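Local atomic coordinates of In2-1 family protein, glutathione transferase lambda3 (Populus trichocarpa, PDB entry 4PQI), a protein that binds glutathione and probably works as a thiol transferase, a monomeric plant enzyme of the Lambda class of glutathione transferases. Residues S10-L15 against Y221-T226; C41-R46 against G95-L100; W48-F53 against K102-N107; V63-Q68 against A72-K77. All blocks are in the same frame, centred on the assembly; numbering follows the deposited sequence.

Interaction 1. Residues S10-L15 against Y221-T226; sequences SVPEKL and YKQTKT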
# COMPACT_ATOMS: atom_id res chain seq x y z
N SER A 10 -8.50 13.67 0.60
CA SER A 10 -7.61 13.68 1.77
C SER A 10 -7.30 15.10 2.21
O SER A 10 -7.31 16.03 1.42
CB SER A 10 -6.30 12.96 1.47
OG SER A 10 -5.52 13.72 0.55
N VAL A 11 -7.01 15.24 3.50
CA VAL A 11 -6.50 16.49 4.05
C VAL A 11 -5.18 16.21 4.79
O VAL A 11 -4.92 15.07 5.19
CB VAL A 11 -7.53 17.14 4.99
CG1 VAL A 11 -8.76 17.59 4.21
CG2 VAL A 11 -7.92 16.18 6.11
N PRO A 12 -4.33 17.24 4.96
CA PRO A 12 -3.14 17.14 5.81
C PRO A 12 -3.51 16.59 7.18
O PRO A 12 -4.56 16.95 7.73
CB PRO A 12 -2.66 18.59 5.91
CG PRO A 12 -3.08 19.19 4.64
CD PRO A 12 -4.39 18.54 4.27
N GLU A 13 -2.68 15.71 7.71
CA GLU A 13 -3.02 15.03 8.95
C GLU A 13 -1.84 15.01 9.91
O GLU A 13 -0.72 14.67 9.53
CB GLU A 13 -3.48 13.62 8.64
CG GLU A 13 -3.94 12.82 9.83
CD GLU A 13 -4.49 11.47 9.43
OE1 GLU A 13 -5.09 10.79 10.28
OE2 GLU A 13 -4.30 11.08 8.25
N LYS A 14 -2.10 15.39 11.16
CA LYS A 14 -1.11 15.23 12.22
C LYS A 14 -1.00 13.75 12.61
O LYS A 14 -2.01 13.08 12.82
CB LYS A 14 -1.52 16.08 13.42
CG LYS A 14 -0.56 16.02 14.59
CD LYS A 14 0.79 16.61 14.22
CE LYS A 14 1.65 16.78 15.46
NZ LYS A 14 1.58 15.58 16.33
N LEU A 15 0.22 13.24 12.70
CA LEU A 15 0.45 11.83 13.02
C LEU A 15 0.85 11.65 14.48
O LEU A 15 1.79 12.28 14.95
CB LEU A 15 1.53 11.24 12.10
CG LEU A 15 1.12 11.16 10.62
CD1 LEU A 15 2.19 10.47 9.78
CD2 LEU A 15 -0.22 10.44 10.48
N TYR A 221 -1.52 9.75 -1.35
CA TYR A 221 -0.35 8.89 -1.32
C TYR A 221 0.87 9.55 -0.67
O TYR A 221 1.52 8.93 0.16
CB TYR A 221 0.02 8.41 -2.72
CG TYR A 221 1.37 7.71 -2.79
CD1 TYR A 221 1.63 6.56 -2.05
CD2 TYR A 221 2.39 8.21 -3.61
CE1 TYR A 221 2.86 5.92 -2.12
CE2 TYR A 221 3.61 7.59 -3.68
CZ TYR A 221 3.84 6.44 -2.93
OH TYR A 221 5.07 5.82 -3.01
N LYS A 222 1.18 10.79 -1.07
CA LYS A 222 2.40 11.47 -0.61
C LYS A 222 2.48 11.52 0.91
O LYS A 222 3.55 11.31 1.48
CB LYS A 222 2.50 12.88 -1.20
CG LYS A 222 2.83 12.92 -2.68
CD LYS A 222 3.17 14.33 -3.15
CE LYS A 222 1.97 15.23 -3.07
NZ LYS A 222 2.21 16.58 -3.67
N GLN A 223 1.34 11.80 1.55
CA GLN A 223 1.19 11.81 3.00
C GLN A 223 1.63 10.52 3.71
O GLN A 223 1.86 10.54 4.91
CB GLN A 223 -0.27 12.10 3.37
CG GLN A 223 -0.75 13.46 2.96
CD GLN A 223 -2.17 13.74 3.39
OE1 GLN A 223 -2.74 13.00 4.20
NE2 GLN A 223 -2.76 14.80 2.84
N THR A 224 1.74 9.41 2.98
CA THR A 224 1.97 8.11 3.62
C THR A 224 3.37 7.54 3.37
O THR A 224 3.73 6.48 3.89
CB THR A 224 0.97 7.06 3.11
OG1 THR A 224 1.29 6.75 1.76
CG2 THR A 224 -0.45 7.60 3.19
N LYS A 225 4.16 8.26 2.56
CA LYS A 225 5.48 7.78 2.15
C LYS A 225 6.48 7.63 3.29
O LYS A 225 6.56 8.46 4.20
CB LYS A 225 6.05 8.66 1.03
CG LYS A 225 5.39 8.39 -0.32
CD LYS A 225 5.95 9.26 -1.44
CE LYS A 225 7.23 8.68 -2.00
NZ LYS A 225 7.65 9.43 -3.22
N THR A 226 7.28 6.57 3.20
CA THR A 226 8.22 6.17 4.24
C THR A 226 9.59 6.84 4.06
O THR A 226 9.91 7.33 2.97
CB THR A 226 8.37 4.61 4.25
OG1 THR A 226 8.93 4.17 5.50
CG2 THR A 226 9.23 4.13 3.08
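Q223 carries this contact almost alone, reaching from the K222-K225 turn to the backbone around V11 and P12. Its CG lies beside its own backbone N (chi1 -64°) and the chain beyond is fully extended, which sets the terminal amide against the V11 peptide, with CD 3.5 Å from V11 O. V11 O accepts a hydrogen bond from Q57 NE2. At one flank S10 points its CB toward the turn, and the S10 side chain packs on E219 and A220. V11 and P12 direct their side chains away, so they offer mainly backbone. The arrangement lays the N-terminal extension, which precedes the first strand of the glutathione transferase fold, over a type I turn from K222 to K225 in the C-terminal helical region. Just before the turn, Y221 O is gripped twice by T224, through N at 2.9 Å and through OG1 at 2.7 Å, the hydroxyl lying in the carbonyl plane on a lone pair. CG of K225 sits 3.6 Å above one face of the Y221 ring, offset toward its rim. E13 stretches out fully, CG anti to its backbone N (chi1 -177°); while its OE1 serves R51, its OE2 accepts a hydrogen bond from Q57 NE2.

Interaction 2. Residues C41-R46 against G95-L100; sequences CPFAQR and GESLDL. With GSH (glutathione), chain B.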
# COMPACT_ATOMS: atom_id res chain seq x y z
N CYS A 41 4.96 0.04 7.32
CA CYS A 41 4.55 -1.23 6.74
C CYS A 41 3.84 -0.97 5.41
O CYS A 41 2.85 -0.21 5.39
CB CYS A 41 3.62 -2.00 7.68
SG CYS A 41 2.72 -3.37 6.90
N PRO A 42 4.34 -1.57 4.32
CA PRO A 42 3.78 -1.35 2.98
C PRO A 42 2.40 -2.00 2.81
O PRO A 42 1.59 -1.49 2.01
CB PRO A 42 4.83 -1.96 2.04
CG PRO A 42 5.54 -2.97 2.87
CD PRO A 42 5.52 -2.46 4.29
N PHE A 43 2.10 -3.08 3.54
CA PHE A 43 0.76 -3.68 3.44
C PHE A 43 -0.26 -2.74 4.07
O PHE A 43 -1.32 -2.47 3.50
CB PHE A 43 0.70 -5.05 4.10
CG PHE A 43 1.56 -6.09 3.43
CD1 PHE A 43 1.10 -6.77 2.31
CD2 PHE A 43 2.83 -6.39 3.93
CE1 PHE A 43 1.90 -7.73 1.68
CE2 PHE A 43 3.62 -7.34 3.32
CZ PHE A 43 3.16 -8.01 2.19
N ALA A 44 0.08 -2.22 5.25
CA ALA A 44 -0.75 -1.22 5.92
C ALA A 44 -0.85 0.08 5.10
O ALA A 44 -1.89 0.73 5.06
CB ALA A 44 -0.22 -0.93 7.31
N GLN A 45 0.25 0.46 4.44
CA GLN A 45 0.23 1.66 3.63
C GLN A 45 -0.88 1.62 2.59
O GLN A 45 -1.51 2.64 2.34
CB GLN A 45 1.57 1.90 2.96
CG GLN A 45 1.66 3.26 2.27
CD GLN A 45 3.01 3.48 1.63
OE1 GLN A 45 3.85 2.57 1.61
NE2 GLN A 45 3.24 4.70 1.14
N ARG A 46 -1.11 0.45 2.00
CA ARG A 46 -2.23 0.27 1.08
C ARG A 46 -3.52 0.81 1.69
O ARG A 46 -4.23 1.58 1.08
CB ARG A 46 -2.42 -1.20 0.73
CG ARG A 46 -1.39 -1.80 -0.21
CD ARG A 46 -1.49 -3.32 -0.17
NE ARG A 46 -0.71 -3.98 -1.23
CZ ARG A 46 -0.54 -5.30 -1.32
NH1 ARG A 46 -1.05 -6.11 -0.39
NH2 ARG A 46 0.17 -5.82 -2.31
N GLY A 95 -8.53 -8.49 8.90
CA GLY A 95 -7.16 -8.34 8.44
C GLY A 95 -7.06 -8.50 6.93
O GLY A 95 -8.09 -8.55 6.26
N GLU A 96 -5.83 -8.59 6.42
CA GLU A 96 -5.52 -8.74 4.98
C GLU A 96 -5.71 -7.43 4.21
O GLU A 96 -6.84 -7.03 3.91
CB GLU A 96 -6.29 -9.89 4.30
CG GLU A 96 -5.89 -11.30 4.78
CD GLU A 96 -4.42 -11.62 4.53
OE1 GLU A 96 -3.91 -12.60 5.11
OE2 GLU A 96 -3.76 -10.88 3.76
N SER A 97 -4.59 -6.79 3.89
CA SER A 97 -4.59 -5.47 3.28
C SER A 97 -5.44 -5.36 2.01
O SER A 97 -6.11 -4.35 1.81
CB SER A 97 -3.15 -5.00 3.00
OG SER A 97 -2.49 -5.87 2.09
N LEU A 98 -5.43 -6.38 1.15
CA LEU A 98 -6.25 -6.37 -0.07
C LEU A 98 -7.75 -6.48 0.21
O LEU A 98 -8.54 -5.76 -0.41
CB LEU A 98 -5.80 -7.43 -1.07
CG LEU A 98 -4.41 -7.28 -1.69
CD1 LEU A 98 -4.17 -8.44 -2.68
CD2 LEU A 98 -4.22 -5.89 -2.36
N ASP A 99 -8.13 -7.37 1.12
CA ASP A 99 -9.51 -7.44 1.60
C ASP A 99 -9.95 -6.11 2.20
O ASP A 99 -11.10 -5.70 2.04
CB ASP A 99 -9.70 -8.55 2.65
CG ASP A 99 -9.54 -9.96 2.06
OD1 ASP A 99 -9.24 -10.90 2.84
OD2 ASP A 99 -9.72 -10.16 0.83
N LEU A 100 -9.04 -5.43 2.91
CA LEU A 100 -9.42 -4.18 3.56
C LEU A 100 -9.65 -3.04 2.55
O LEU A 100 -10.61 -2.28 2.68
CB LEU A 100 -8.42 -3.79 4.67
CG LEU A 100 -8.39 -4.70 5.91
CD1 LEU A 100 -7.27 -4.31 6.87
CD2 LEU A 100 -9.71 -4.65 6.64
N1 GSH B . -0.78 -10.62 3.98
CA1 GSH B . -0.82 -9.59 5.00
C1 GSH B . -1.55 -8.37 4.48
O11 GSH B . -2.28 -7.67 5.21
O12 GSH B . -1.46 -8.06 3.28
CB1 GSH B . 0.61 -9.24 5.42
CG1 GSH B . 0.68 -8.08 6.40
CD1 GSH B . 2.05 -8.08 7.04
OE1 GSH B . 2.93 -9.15 6.81
N2 GSH B . 2.43 -7.07 7.82
CA2 GSH B . 3.74 -7.13 8.45
C2 GSH B . 3.63 -7.55 9.89
O2 GSH B . 2.51 -7.20 10.66
CB2 GSH B . 4.41 -5.76 8.37
SG2 GSH B . 5.26 -5.51 6.80
N3 GSH B . 4.63 -8.25 10.39
CA3 GSH B . 4.84 -8.31 11.83
C3 GSH B . 4.78 -9.74 12.30
O31 GSH B . 4.89 -10.02 13.52
O32 GSH B . 4.62 -10.67 11.46
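F43 and R46 meet S97 and L98 where two helices of the thioredoxin-like domain point their N-termini at bound glutathione. C41 is the N-cap of the first helix: its SG accepts from A44 N (3.3 Å, 173°) and lies 3.3 Å from the glutathione sulfur SG2. P42 follows with CD against that same sulfur. F43 lays one ring face under the gamma-glutamyl chain, with CB1 of glutathione 3.8 Å above its centre, while S97 OG approaches the ring edge in plane. Beyond it, R46 runs extended from CG to NE, and NH1 donates to S97 OG (2.9 Å) with that oxygen practically in the guanidinium plane; NE is bonded to A181 O of helix 177-197, so the group is tied to both domains and its rotation is fixed. An alanine here would remove the donor to S97 OG, and the serine hydroxyl would probably be left freer to turn away from the ligand. S97 OG, standing between its backbone N and carbonyl carbon (chi1 62°), donates a hydrogen bond to O12 of glutathione at 2.7 Å, and S97 N reaches O11; the start of helix 97-107 probably helps stabilise this carboxylate. E96 OE2 takes the ligand amino group N1 at 3.0 Å. Over one face of the R46 guanidinium, 3.7 Å above its plane and offset toward the rim, rests L98 CD2.

Interaction 3. Residues W48-F53 against K102-N107; sequences WITRNF and KYLESN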
# COMPACT_ATOMS: atom_id res chain seq x y z
N TRP A 48 -3.90 2.72 4.34
CA TRP A 48 -3.70 4.13 4.66
C TRP A 48 -4.04 5.08 3.49
O TRP A 48 -4.79 6.03 3.65
CB TRP A 48 -2.26 4.32 5.12
CG TRP A 48 -1.94 5.64 5.74
CD1 TRP A 48 -2.79 6.69 5.95
CD2 TRP A 48 -0.67 6.05 6.25
NE1 TRP A 48 -2.12 7.73 6.54
CE2 TRP A 48 -0.81 7.36 6.74
CE3 TRP A 48 0.59 5.43 6.32
CZ2 TRP A 48 0.25 8.06 7.31
CZ3 TRP A 48 1.63 6.13 6.89
CH2 TRP A 48 1.46 7.43 7.37
N ILE A 49 -3.47 4.80 2.32
CA ILE A 49 -3.74 5.59 1.13
C ILE A 49 -5.23 5.57 0.77
O ILE A 49 -5.79 6.61 0.42
CB ILE A 49 -2.95 5.04 -0.08
CG1 ILE A 49 -1.45 5.00 0.24
CG2 ILE A 49 -3.25 5.87 -1.35
CD1 ILE A 49 -0.64 4.08 -0.70
N THR A 50 -5.84 4.39 0.85
CA THR A 50 -7.26 4.25 0.53
C THR A 50 -8.11 5.10 1.48
O THR A 50 -9.01 5.82 1.04
CB THR A 50 -7.74 2.76 0.56
OG1 THR A 50 -6.91 1.95 -0.28
CG2 THR A 50 -9.16 2.65 0.09
N ARG A 51 -7.81 5.02 2.78
CA ARG A 51 -8.48 5.82 3.81
C ARG A 51 -8.43 7.31 3.48
O ARG A 51 -9.45 8.02 3.55
CB ARG A 51 -7.80 5.57 5.16
CG ARG A 51 -8.20 6.51 6.29
CD ARG A 51 -7.32 6.21 7.50
NE ARG A 51 -7.43 7.16 8.61
CZ ARG A 51 -6.64 8.20 8.81
NH1 ARG A 51 -5.67 8.51 7.95
NH2 ARG A 51 -6.83 8.97 9.87
N ASN A 52 -7.23 7.76 3.13
CA ASN A 52 -6.98 9.16 2.82
C ASN A 52 -7.76 9.61 1.58
O ASN A 52 -8.52 10.58 1.63
CB ASN A 52 -5.47 9.39 2.63
CG ASN A 52 -4.67 9.24 3.94
OD1 ASN A 52 -5.25 9.01 5.01
ND2 ASN A 52 -3.35 9.34 3.85
N PHE A 53 -7.58 8.89 0.48
CA PHE A 53 -8.23 9.25 -0.78
C PHE A 53 -9.76 9.36 -0.68
O PHE A 53 -10.35 10.32 -1.18
CB PHE A 53 -7.84 8.28 -1.89
CG PHE A 53 -8.19 8.77 -3.26
CD1 PHE A 53 -7.27 9.52 -3.99
CD2 PHE A 53 -9.43 8.50 -3.81
CE1 PHE A 53 -7.58 9.98 -5.26
CE2 PHE A 53 -9.75 8.96 -5.08
CZ PHE A 53 -8.83 9.69 -5.81
N LYS A 102 -10.54 -3.31 -0.48
CA LYS A 102 -11.78 -3.67 -1.17
C LYS A 102 -13.00 -3.34 -0.33
O LYS A 102 -14.03 -2.92 -0.86
CB LYS A 102 -11.77 -5.16 -1.49
CG LYS A 102 -11.11 -5.47 -2.81
CD LYS A 102 -10.68 -6.92 -2.83
CE LYS A 102 -10.20 -7.34 -4.21
NZ LYS A 102 -9.53 -8.67 -4.16
N TYR A 103 -12.86 -3.51 0.98
CA TYR A 103 -13.96 -3.29 1.93
C TYR A 103 -14.27 -1.80 2.12
O TYR A 103 -15.44 -1.39 2.19
CB TYR A 103 -13.61 -3.97 3.25
CG TYR A 103 -14.66 -3.87 4.35
CD1 TYR A 103 -15.99 -4.21 4.11
CD2 TYR A 103 -14.30 -3.48 5.63
CE1 TYR A 103 -16.93 -4.13 5.14
CE2 TYR A 103 -15.22 -3.41 6.65
CZ TYR A 103 -16.53 -3.74 6.40
OH TYR A 103 -17.45 -3.65 7.44
N LEU A 104 -13.21 -0.99 2.23
CA LEU A 104 -13.37 0.46 2.23
C LEU A 104 -14.10 0.90 0.97
O LEU A 104 -15.06 1.67 1.05
CB LEU A 104 -12.02 1.18 2.36
CG LEU A 104 -11.28 1.02 3.70
CD1 LEU A 104 -10.18 2.09 3.88
CD2 LEU A 104 -12.28 1.05 4.85
N GLU A 105 -13.67 0.40 -0.19
CA GLU A 105 -14.33 0.75 -1.45
C GLU A 105 -15.79 0.28 -1.60
O GLU A 105 -16.61 0.98 -2.20
CB GLU A 105 -13.48 0.30 -2.65
CG GLU A 105 -14.16 0.43 -4.04
CD GLU A 105 -14.41 1.89 -4.49
OE1 GLU A 105 -13.81 2.83 -3.91
OE2 GLU A 105 -15.20 2.09 -5.45
N SER A 106 -16.13 -0.89 -1.07
CA SER A 106 -17.49 -1.41 -1.23
C SER A 106 -18.49 -0.89 -0.19
O SER A 106 -19.70 -0.82 -0.45
CB SER A 106 -17.49 -2.94 -1.20
OG SER A 106 -17.03 -3.41 0.06
N ASN A 107 -17.99 -0.49 0.98
CA ASN A 107 -18.88 -0.27 2.12
C ASN A 107 -18.75 1.07 2.85
O ASN A 107 -19.43 1.29 3.84
CB ASN A 107 -18.69 -1.41 3.13
CG ASN A 107 -19.34 -2.70 2.67
OD1 ASN A 107 -18.89 -3.31 1.70
ND2 ASN A 107 -20.39 -3.11 3.36
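NH2 of R51, whose own backbone packs on L104, is held by a salt bridge to E13 OE1 and by a weak hydrogen bond to Q57 O. A third bond, from NE to I60 O, ties the same guanidinium to the edge strand 60-64. These ties lie at the far end of R51; the joint between the helices itself is apolar: in the thioredoxin-like domain of the glutathione transferase fold, helices 42-54 and 97-107 pack side by side, and here they come close enough for the CA atoms of T50 and L104 to stand 7.4 Å apart. The methyl group of T50 does the touching. With OG1 beside the backbone N (chi1 -53°), CG2 is placed anti to that N and meets L104 CB at 3.9 Å and L104 CD1 at 4.0 Å, the two side chains crossing at a slant. The threonine hydroxyl is turned to its own helix instead, where it bonds to R46 O one turn earlier, so the methyl rather than the hydroxyl meets the leucine. L104 also packs on I60, and T50 on I180, so strand 60-64 and helix 177-197 both pack against the patch. R51 contributes the base of its chain: the long aliphatic part starts anti to its backbone N (chi1 169°) and leads the charged end away from L104. What remains near the leucine is CB, 4.4 Å from L104 CD1, and the backbone atom R51 N, which the same methyl approaches to 3.9 Å.

Interaction 4. Residues V63-Q68 against A72-K77; sequences VPLILQ and AWYPEK. With GSH (glutathione), chain B.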
# COMPACT_ATOMS: atom_id res chain seq x y z
N VAL A 63 -4.22 3.59 14.79
CA VAL A 63 -3.54 3.12 15.99
C VAL A 63 -2.21 2.54 15.52
O VAL A 63 -2.13 1.36 15.18
CB VAL A 63 -4.35 2.01 16.70
CG1 VAL A 63 -3.67 1.59 18.00
CG2 VAL A 63 -5.78 2.47 16.96
N PRO A 64 -1.16 3.39 15.46
CA PRO A 64 0.15 2.90 15.01
C PRO A 64 0.95 2.21 16.12
O PRO A 64 0.95 2.66 17.27
CB PRO A 64 0.83 4.19 14.53
CG PRO A 64 0.30 5.24 15.48
CD PRO A 64 -1.16 4.84 15.69
N LEU A 65 1.60 1.11 15.76
CA LEU A 65 2.33 0.27 16.70
C LEU A 65 3.79 0.24 16.31
O LEU A 65 4.13 0.38 15.14
CB LEU A 65 1.79 -1.17 16.64
CG LEU A 65 0.29 -1.34 16.81
CD1 LEU A 65 -0.14 -2.81 16.62
CD2 LEU A 65 -0.13 -0.81 18.19
N ILE A 66 4.67 0.07 17.29
CA ILE A 66 6.05 -0.25 16.98
C ILE A 66 6.13 -1.77 16.93
O ILE A 66 6.09 -2.42 17.97
CB ILE A 66 7.01 0.25 18.08
CG1 ILE A 66 6.85 1.76 18.29
CG2 ILE A 66 8.44 -0.08 17.72
CD1 ILE A 66 7.63 2.28 19.50
N LEU A 67 6.22 -2.34 15.73
CA LEU A 67 6.17 -3.80 15.59
C LEU A 67 7.34 -4.52 16.27
O LEU A 67 7.15 -5.62 16.80
CB LEU A 67 6.07 -4.21 14.12
CG LEU A 67 4.75 -3.88 13.40
CD1 LEU A 67 4.79 -4.40 11.98
CD2 LEU A 67 3.56 -4.45 14.15
N GLN A 68 8.52 -3.91 16.27
CA GLN A 68 9.68 -4.50 16.96
C GLN A 68 9.55 -4.53 18.49
O GLN A 68 10.34 -5.20 19.18
CB GLN A 68 10.97 -3.78 16.56
CG GLN A 68 11.60 -4.36 15.31
CD GLN A 68 11.67 -5.88 15.38
OE1 GLN A 68 12.29 -6.45 16.29
NE2 GLN A 68 11.01 -6.54 14.43
N ALA A 72 1.65 -6.23 23.98
CA ALA A 72 1.15 -7.58 24.06
C ALA A 72 -0.37 -7.65 23.88
O ALA A 72 -0.89 -8.67 23.42
CB ALA A 72 1.56 -8.22 25.40
N TRP A 73 -1.08 -6.58 24.24
CA TRP A 73 -2.55 -6.60 24.10
C TRP A 73 -3.02 -6.73 22.65
O TRP A 73 -4.18 -7.06 22.37
CB TRP A 73 -3.22 -5.39 24.78
CG TRP A 73 -2.73 -4.00 24.43
CD1 TRP A 73 -2.04 -3.15 25.26
CD2 TRP A 73 -2.93 -3.27 23.19
NE1 TRP A 73 -1.77 -1.97 24.61
CE2 TRP A 73 -2.30 -2.02 23.34
CE3 TRP A 73 -3.55 -3.57 21.97
CZ2 TRP A 73 -2.29 -1.06 22.34
CZ3 TRP A 73 -3.53 -2.61 20.96
CH2 TRP A 73 -2.91 -1.37 21.15
N TYR A 74 -2.13 -6.47 21.70
CA TYR A 74 -2.54 -6.55 20.30
C TYR A 74 -2.80 -8.02 19.85
O TYR A 74 -3.92 -8.34 19.42
CB TYR A 74 -1.58 -5.76 19.39
CG TYR A 74 -2.00 -5.77 17.94
CD1 TYR A 74 -3.14 -5.08 17.53
CD2 TYR A 74 -1.26 -6.46 16.99
CE1 TYR A 74 -3.55 -5.10 16.21
CE2 TYR A 74 -1.66 -6.48 15.65
CZ TYR A 74 -2.80 -5.79 15.27
OH TYR A 74 -3.21 -5.80 13.97
N PRO A 75 -1.81 -8.92 19.98
CA PRO A 75 -2.15 -10.31 19.65
C PRO A 75 -3.10 -10.93 20.68
O PRO A 75 -3.93 -11.75 20.28
CB PRO A 75 -0.80 -11.04 19.69
CG PRO A 75 0.06 -10.20 20.52
CD PRO A 75 -0.37 -8.78 20.27
N GLU A 76 -2.99 -10.54 21.95
CA GLU A 76 -3.80 -11.16 22.99
C GLU A 76 -5.25 -10.71 22.96
O GLU A 76 -6.14 -11.50 23.19
CB GLU A 76 -3.19 -10.92 24.38
CG GLU A 76 -1.86 -11.63 24.60
CD GLU A 76 -1.25 -11.35 25.99
OE1 GLU A 76 -1.98 -10.85 26.88
OE2 GLU A 76 -0.05 -11.64 26.19
N LYS A 77 -5.50 -9.44 22.68
CA LYS A 77 -6.84 -8.88 22.87
C LYS A 77 -7.49 -8.31 21.61
O LYS A 77 -8.71 -8.12 21.59
CB LYS A 77 -6.81 -7.81 23.96
CG LYS A 77 -6.62 -8.39 25.35
CD LYS A 77 -6.40 -7.30 26.38
CE LYS A 77 -6.07 -7.88 27.75
NZ LYS A 77 -5.59 -6.82 28.69
N1 GSH B . -0.78 -10.62 3.98
CA1 GSH B . -0.82 -9.59 5.00
C1 GSH B . -1.55 -8.37 4.48
O11 GSH B . -2.28 -7.67 5.21
O12 GSH B . -1.46 -8.06 3.28
CB1 GSH B . 0.61 -9.24 5.42
CG1 GSH B . 0.68 -8.08 6.40
CD1 GSH B . 2.05 -8.08 7.04
OE1 GSH B . 2.93 -9.15 6.81
N2 GSH B . 2.43 -7.07 7.82
CA2 GSH B . 3.74 -7.13 8.45
C2 GSH B . 3.63 -7.55 9.89
O2 GSH B . 2.51 -7.20 10.66
CB2 GSH B . 4.41 -5.76 8.37
SG2 GSH B . 5.26 -5.51 6.80
N3 GSH B . 4.63 -8.25 10.39
CA3 GSH B . 4.84 -8.31 11.83
C3 GSH B . 4.78 -9.74 12.30
O31 GSH B . 4.89 -10.02 13.52
O32 GSH B . 4.62 -10.67 11.46
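The CA atoms of L65 and Y74 are 9.1 Å apart, a spacing bridged by side chains between the end of strand 60-64 and the short helix beginning near W73. That helix widens into a pi-type turn at 74-77, although K77 N still bonds to W73 O at 2.7 Å. L65 points toward it and divides its two methyls between aromatic rings. CD1 stands over the centre of the Y74 ring, 3.7 Å from the centroid and 11° off the normal, a CH-pi contact; CD2 touches W73 CH2 at 4.1 Å. V63 adds CG1 at the edge of the indole, close to its plane. W73 reaches these two residues by turning CG between its backbone N and carbonyl carbon (chi1 53°), while NE1 bonds to A23 O. The Y74 hydroxyl bonds to K83 O and S86 OG, fixing the ring on which L65 rests. A serine in its place would take away both the face under L65 CD1 and the hydroxyl's reach, probably leaving a gap and K83 O without this partner. Just beyond, L67 CD1 lies 3.8 Å from glutathione O2, so this packing of strand, connecting loop and helix borders the glutathione site of a thioredoxin-like domain.

In the fold
Interaction 1 is a surface contact, interactions 3 and 4 are buried, and interaction 2 is partly buried at the ligand. Interactions 2 and 3 use the same pair of helices, 42-54 and 97-107: at the N-terminal ends the chemistry is polar and serves glutathione, whereas one to two turns further on it is leucine against a threonine methyl. Interaction 1 touches both, through T224 on Q45 and through the salt bridge of E13 with R51, so the N-terminal extension and the C-terminal turn fasten onto helix 42-54. Interaction 4, aliphatic groups on aromatic rings, stands apart, about 22 Å between centres from interaction 3, yet shares the ligand with interaction 2.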